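PDB 5K3H: acyl-coenzyme A oxidase from Caenorhabditis elegans, which catalyses the FAD-dependent, oxygen-consuming desaturation of acyl-CoA thioesters that opens peroxisomal beta-oxidation, acting on fatty acid-derived side chains and releasing hydrogen peroxide. Local coordinates for residues 143-155 and 187-201. Residues are numbered along the deposited sequence; the frame is centred on the assembly and turned at random.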
loop_
_atom_site.group_PDB
_atom_site.type_symbol
_atom_site.label_atom_id
_atom_site.label_comp_id
_atom_site.label_asym_id
_atom_site.label_seq_id
_atom_site.Cartn_x
_atom_site.Cartn_y
_atom_site.Cartn_z
ATOM N N ARG B 143 -13.744 -34.093 4.244
ATOM C CA ARG B 143 -12.986 -33.643 3.082
ATOM C C ARG B 143 -13.193 -34.580 1.897
ATOM O O ARG B 143 -12.279 -34.769 1.083
ATOM C CB ARG B 143 -11.495 -33.469 3.408
ATOM C CG ARG B 143 -11.238 -32.513 4.586
ATOM C CD ARG B 143 -9.743 -32.242 4.867
ATOM N NE ARG B 143 -9.547 -30.924 5.504
ATOM C CZ ARG B 143 -8.491 -30.573 6.248
ATOM N NH1 ARG B 143 -7.523 -31.436 6.475
ATOM N NH2 ARG B 143 -8.398 -29.360 6.777
ATOM N N GLU B 144 -14.391 -35.191 1.805
ATOM C CA GLU B 144 -14.757 -35.978 0.624
ATOM C C GLU B 144 -15.070 -35.094 -0.562
ATOM O O GLU B 144 -15.004 -35.561 -1.710
ATOM C CB GLU B 144 -15.978 -36.863 0.876
ATOM C CG GLU B 144 -15.818 -37.888 1.969
ATOM C CD GLU B 144 -17.066 -38.739 2.158
ATOM O OE1 GLU B 144 -17.841 -38.926 1.189
ATOM O OE2 GLU B 144 -17.307 -39.174 3.305
ATOM N N ILE B 145 -15.429 -33.835 -0.288
ATOM C CA ILE B 145 -15.773 -32.832 -1.281
ATOM C C ILE B 145 -15.039 -31.546 -0.928
ATOM O O ILE B 145 -14.562 -31.353 0.195
ATOM C CB ILE B 145 -17.295 -32.591 -1.346
ATOM C CG1 ILE B 145 -17.836 -32.190 0.029
ATOM C CG2 ILE B 145 -18.001 -33.815 -1.881
ATOM C CD1 ILE B 145 -19.321 -31.845 0.004
ATOM N N ILE B 146 -14.926 -30.669 -1.918
ATOM C CA ILE B 146 -14.325 -29.361 -1.722
ATOM C C ILE B 146 -15.377 -28.329 -2.094
ATOM O O ILE B 146 -15.893 -28.328 -3.221
ATOM C CB ILE B 146 -13.043 -29.192 -2.548
ATOM C CG1 ILE B 146 -12.022 -30.255 -2.151
ATOM C CG2 ILE B 146 -12.460 -27.802 -2.371
ATOM C CD1 ILE B 146 -10.767 -30.224 -2.976
ATOM N N GLY B 147 -15.696 -27.451 -1.145
ATOM C CA GLY B 147 -16.758 -26.494 -1.332
ATOM C C GLY B 147 -16.284 -25.081 -1.057
ATOM O O GLY B 147 -15.229 -24.845 -0.466
ATOM N N THR B 148 -17.095 -24.139 -1.523
ATOM C CA THR B 148 -16.905 -22.725 -1.261
ATOM C C THR B 148 -18.292 -22.105 -1.130
ATOM O O THR B 148 -19.313 -22.798 -1.184
ATOM C CB THR B 148 -16.043 -22.087 -2.368
ATOM O OG1 THR B 148 -15.820 -20.696 -2.094
ATOM C CG2 THR B 148 -16.716 -22.241 -3.731
ATOM N N TYR B 149 -18.325 -20.790 -0.950
ATOM C CA TYR B 149 -19.564 -20.044 -0.785
ATOM C C TYR B 149 -19.606 -19.005 -1.899
ATOM O O TYR B 149 -18.675 -18.210 -2.048
ATOM C CB TYR B 149 -19.599 -19.402 0.603
ATOM C CG TYR B 149 -20.904 -18.754 0.974
ATOM C CD1 TYR B 149 -21.911 -19.500 1.548
ATOM C CD2 TYR B 149 -21.126 -17.404 0.777
ATOM C CE1 TYR B 149 -23.114 -18.933 1.906
ATOM C CE2 TYR B 149 -22.345 -16.823 1.135
ATOM C CZ TYR B 149 -23.327 -17.603 1.698
ATOM O OH TYR B 149 -24.537 -17.067 2.060
ATOM N N ALA B 150 -20.652 -19.034 -2.712
ATOM C CA ALA B 150 -20.678 -18.265 -3.959
ATOM C C ALA B 150 -21.805 -17.254 -3.876
ATOM O O ALA B 150 -22.969 -17.593 -4.107
ATOM C CB ALA B 150 -20.835 -19.186 -5.171
ATOM N N GLN B 151 -21.462 -16.017 -3.526
ATOM C CA GLN B 151 -22.462 -14.962 -3.394
ATOM C C GLN B 151 -22.227 -13.815 -4.366
ATOM O O GLN B 151 -23.116 -13.481 -5.161
ATOM C CB GLN B 151 -22.492 -14.460 -1.943
ATOM C CG GLN B 151 -23.462 -13.338 -1.704
ATOM C CD GLN B 151 -23.461 -12.917 -0.254
ATOM O OE1 GLN B 151 -23.222 -11.749 0.075
ATOM N NE2 GLN B 151 -23.737 -13.880 0.634
ATOM N N THR B 152 -21.051 -13.206 -4.332
ATOM C CA THR B 152 -20.855 -11.973 -5.064
ATOM C C THR B 152 -20.857 -12.225 -6.567
ATOM O O THR B 152 -20.410 -13.264 -7.062
ATOM C CB THR B 152 -19.551 -11.313 -4.641
ATOM O OG1 THR B 152 -18.468 -12.141 -5.049
ATOM C CG2 THR B 152 -19.510 -11.114 -3.124
ATOM N N GLU B 153 -21.342 -11.231 -7.294
ATOM C CA GLU B 153 -21.490 -11.322 -8.725
ATOM C C GLU B 153 -20.638 -10.251 -9.386
ATOM O O GLU B 153 -20.243 -9.269 -8.753
ATOM C CB GLU B 153 -22.955 -11.177 -9.113
ATOM C CG GLU B 153 -23.759 -12.373 -8.719
ATOM C CD GLU B 153 -25.236 -12.146 -8.850
ATOM O OE1 GLU B 153 -25.621 -11.066 -9.363
ATOM O OE2 GLU B 153 -26.010 -13.042 -8.440
ATOM N N MET B 154 -20.328 -10.497 -10.664
ATOM C CA MET B 154 -19.551 -9.571 -11.479
ATOM C C MET B 154 -20.041 -8.130 -11.342
ATOM O O MET B 154 -19.251 -7.219 -11.082
ATOM C CB MET B 154 -19.595 -10.049 -12.937
ATOM C CG MET B 154 -19.276 -9.015 -14.007
ATOM S SD MET B 154 -17.686 -9.252 -14.784
ATOM C CE MET B 154 -18.048 -10.543 -15.926
ATOM N N GLY B 155 -21.346 -7.914 -11.443
ATOM C CA GLY B 155 -21.920 -6.592 -11.375
ATOM C C GLY B 155 -22.463 -6.185 -10.033
ATOM O O GLY B 155 -23.023 -5.093 -9.924
ATOM N N LYS B 187 -21.480 -15.343 -10.887
ATOM C CA LYS B 187 -20.748 -15.330 -9.633
ATOM C C LYS B 187 -19.297 -15.004 -9.962
ATOM O O LYS B 187 -18.767 -15.470 -10.973
ATOM C CB LYS B 187 -20.871 -16.671 -8.902
ATOM C CG LYS B 187 -22.298 -17.034 -8.491
ATOM C CD LYS B 187 -22.961 -15.823 -7.886
ATOM C CE LYS B 187 -24.266 -16.135 -7.167
ATOM N NZ LYS B 187 -24.843 -14.888 -6.587
ATOM N N TRP B 188 -18.676 -14.140 -9.147
ATOM C CA TRP B 188 -17.348 -13.591 -9.451
ATOM C C TRP B 188 -16.718 -13.192 -8.133
ATOM O O TRP B 188 -17.364 -12.482 -7.359
ATOM C CB TRP B 188 -17.433 -12.391 -10.401
ATOM C CG TRP B 188 -16.117 -12.021 -11.079
ATOM C CD1 TRP B 188 -15.062 -11.336 -10.529
ATOM C CD2 TRP B 188 -15.734 -12.315 -12.431
ATOM N NE1 TRP B 188 -14.044 -11.203 -11.452
ATOM C CE2 TRP B 188 -14.436 -11.792 -12.627
ATOM C CE3 TRP B 188 -16.365 -12.967 -13.498
ATOM C CZ2 TRP B 188 -13.764 -11.905 -13.836
ATOM C CZ3 TRP B 188 -15.681 -13.085 -14.701
ATOM C CH2 TRP B 188 -14.393 -12.558 -14.855
ATOM N N TRP B 189 -15.503 -13.738 -7.837
ATOM C CA TRP B 189 -14.656 -13.577 -6.637
ATOM C C TRP B 189 -14.713 -14.673 -5.561
ATOM O O TRP B 189 -13.802 -14.685 -4.719
ATOM C CB TRP B 189 -14.903 -12.218 -5.938
ATOM C CG TRP B 189 -14.130 -11.125 -6.601
ATOM C CD1 TRP B 189 -14.623 -10.129 -7.393
ATOM C CD2 TRP B 189 -12.704 -10.959 -6.580
ATOM N NE1 TRP B 189 -13.594 -9.350 -7.853
ATOM C CE2 TRP B 189 -12.406 -9.839 -7.369
ATOM C CE3 TRP B 189 -11.653 -11.651 -5.958
ATOM C CZ2 TRP B 189 -11.107 -9.399 -7.571
ATOM C CZ3 TRP B 189 -10.356 -11.205 -6.147
ATOM C CH2 TRP B 189 -10.092 -10.090 -6.951
ATOM N N PRO B 190 -15.702 -15.586 -5.505
ATOM C CA PRO B 190 -15.649 -16.642 -4.473
ATOM C C PRO B 190 -14.345 -17.420 -4.509
ATOM O O PRO B 190 -13.914 -17.901 -5.559
ATOM C CB PRO B 190 -16.839 -17.537 -4.819
ATOM C CG PRO B 190 -17.817 -16.615 -5.442
ATOM C CD PRO B 190 -16.988 -15.649 -6.231
ATOM N N GLY B 191 -13.700 -17.512 -3.349
ATOM C CA GLY B 191 -12.399 -18.152 -3.279
ATOM C C GLY B 191 -12.512 -19.642 -3.532
ATOM O O GLY B 191 -13.525 -20.270 -3.211
ATOM N N ASN B 192 -11.495 -20.192 -4.198
ATOM C CA ASN B 192 -11.377 -21.619 -4.495
ATOM C C ASN B 192 -12.521 -22.144 -5.358
ATOM O O ASN B 192 -12.721 -23.364 -5.442
ATOM C CB ASN B 192 -11.253 -22.431 -3.209
ATOM C CG ASN B 192 -10.073 -21.998 -2.393
ATOM O OD1 ASN B 192 -10.205 -21.685 -1.210
ATOM N ND2 ASN B 192 -8.907 -21.946 -3.025
ATOM N N LEU B 193 -13.290 -21.239 -5.973
ATOM C CA LEU B 193 -14.414 -21.593 -6.827
ATOM C C LEU B 193 -13.980 -21.925 -8.249
ATOM O O LEU B 193 -14.672 -22.679 -8.945
ATOM C CB LEU B 193 -15.427 -20.441 -6.864
ATOM C CG LEU B 193 -16.604 -20.584 -7.843
ATOM C CD1 LEU B 193 -17.444 -21.824 -7.529
ATOM C CD2 LEU B 193 -17.494 -19.331 -7.870
ATOM N N GLY B 194 -12.863 -21.363 -8.705
ATOM C CA GLY B 194 -12.549 -21.430 -10.121
ATOM C C GLY B 194 -12.101 -22.805 -10.567
ATOM O O GLY B 194 -12.464 -23.260 -11.658
ATOM N N LYS B 195 -11.289 -23.475 -9.743
ATOM C CA LYS B 195 -10.624 -24.708 -10.146
ATOM C C LYS B 195 -10.706 -25.844 -9.127
ATOM O O LYS B 195 -10.750 -27.014 -9.520
ATOM C CB LYS B 195 -9.155 -24.404 -10.443
ATOM C CG LYS B 195 -8.963 -23.530 -11.651
ATOM C CD LYS B 195 -9.522 -24.260 -12.872
ATOM C CE LYS B 195 -9.627 -23.366 -14.084
ATOM N NZ LYS B 195 -10.090 -24.102 -15.303
ATOM N N SER B 196 -10.764 -25.517 -7.829
ATOM C CA SER B 196 -10.611 -26.496 -6.753
ATOM C C SER B 196 -11.934 -27.110 -6.320
ATOM O O SER B 196 -12.009 -28.324 -6.088
ATOM C CB SER B 196 -9.959 -25.855 -5.518
ATOM O OG SER B 196 -8.673 -25.327 -5.797
ATOM N N SER B 197 -12.971 -26.293 -6.162
ATOM C CA SER B 197 -14.212 -26.773 -5.579
ATOM C C SER B 197 -15.010 -27.616 -6.567
ATOM O O SER B 197 -15.042 -27.335 -7.768
ATOM C CB SER B 197 -15.053 -25.589 -5.096
ATOM O OG SER B 197 -14.415 -24.937 -4.016
ATOM N N ASN B 198 -15.652 -28.662 -6.057
ATOM C CA ASN B 198 -16.651 -29.367 -6.841
ATOM C C ASN B 198 -18.070 -29.128 -6.353
ATOM O O ASN B 198 -19.015 -29.501 -7.051
ATOM C CB ASN B 198 -16.349 -30.879 -6.910
ATOM C CG ASN B 198 -15.937 -31.487 -5.576
ATOM O OD1 ASN B 198 -16.237 -30.978 -4.495
ATOM N ND2 ASN B 198 -15.219 -32.589 -5.659
ATOM N N TYR B 199 -18.239 -28.495 -5.200
ATOM C CA TYR B 199 -19.537 -28.058 -4.703
ATOM C C TYR B 199 -19.462 -26.584 -4.323
ATOM O O TYR B 199 -18.375 -26.032 -4.126
ATOM C CB TYR B 199 -19.984 -28.909 -3.499
ATOM C CG TYR B 199 -20.486 -30.285 -3.898
ATOM C CD1 TYR B 199 -19.597 -31.276 -4.346
ATOM C CD2 TYR B 199 -21.835 -30.615 -3.783
ATOM C CE1 TYR B 199 -20.044 -32.534 -4.723
ATOM C CE2 TYR B 199 -22.289 -31.866 -4.147
ATOM C CZ TYR B 199 -21.389 -32.828 -4.614
ATOM O OH TYR B 199 -21.841 -34.085 -4.967
ATOM N N ALA B 200 -20.625 -25.937 -4.248
ATOM C CA ALA B 200 -20.700 -24.607 -3.649
ATOM C C ALA B 200 -22.067 -24.388 -3.023
ATOM O O ALA B 200 -23.077 -24.888 -3.515
ATOM C CB ALA B 200 -20.430 -23.503 -4.678
ATOM N N VAL B 201 -22.105 -23.625 -1.941
ATOM C CA VAL B 201 -23.366 -23.050 -1.491
ATOM C C VAL B 201 -23.536 -21.740 -2.260
ATOM O O VAL B 201 -22.705 -20.833 -2.155
ATOM C CB VAL B 201 -23.380 -22.824 0.030
ATOM C CG1 VAL B 201 -24.670 -22.121 0.453
ATOM C CG2 VAL B 201 -23.187 -24.144 0.802
#
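Thr148 and Gly191 meet at the closely packed middle of this contact, where a hydroxyl closes a loop onto a strand. Thr148 OG1 donates to Gly191 O over 2.6 Å, in the carbonyl plane; a chi1 of -178° turns it there, opposite the backbone N, and lets the Thr148 methyl CG2 press on Leu193 CB and Ser197 OG. Ser197 OG is itself fixed by a bond to Asn192 O, which also accepts from Ser197 N. Two residues further on, the Pro190 ring lies against Ala150, CG reaching Ala150 CA at 3.6 Å. The partly exposed sheet face is looser: Tyr199 CE1 meets Ile145 CG2, and Tyr149 CE1 meets Val201 CG1, through apolar touches, with Tyr199 OH bonded to Glu225. Strand 147-150 pairs in parallel with the start of strand 199-208, unevenly. Ala150 N points almost straight at Val201 O (2.8 Å), whereas the bond from Thr148 N to Tyr199 O is weak. Before this weak bond in the chain, Asn198 takes over: its OD1 receives Ile146 N at 2.9 Å, while Ile146 O accepts from both Asn198 N and Tyr199 N. These strands belong to the beta domain of the acyl-CoA dehydrogenase and oxidase fold, and Tyr149 to Thr152, together with Gly191, bind the FAD shared between the two subunits. Past Ala150 a short backbone bridge and side-chain bonds replace the parallel pairing. Thr152 OG1 donates to Trp188 O, and Trp188 N returns a bond to Thr152 O. Lys187, bent at chi2 (-45°), brings NZ to Gln151 O, Val203 O and, in a salt bridge, Glu153 OE2 at 2.9 Å; Glu164 N and Thr165 OG1 also hold the carboxylate. Met154 SD sits over one face of Trp188, and His412 of the second subunit meets the same indole.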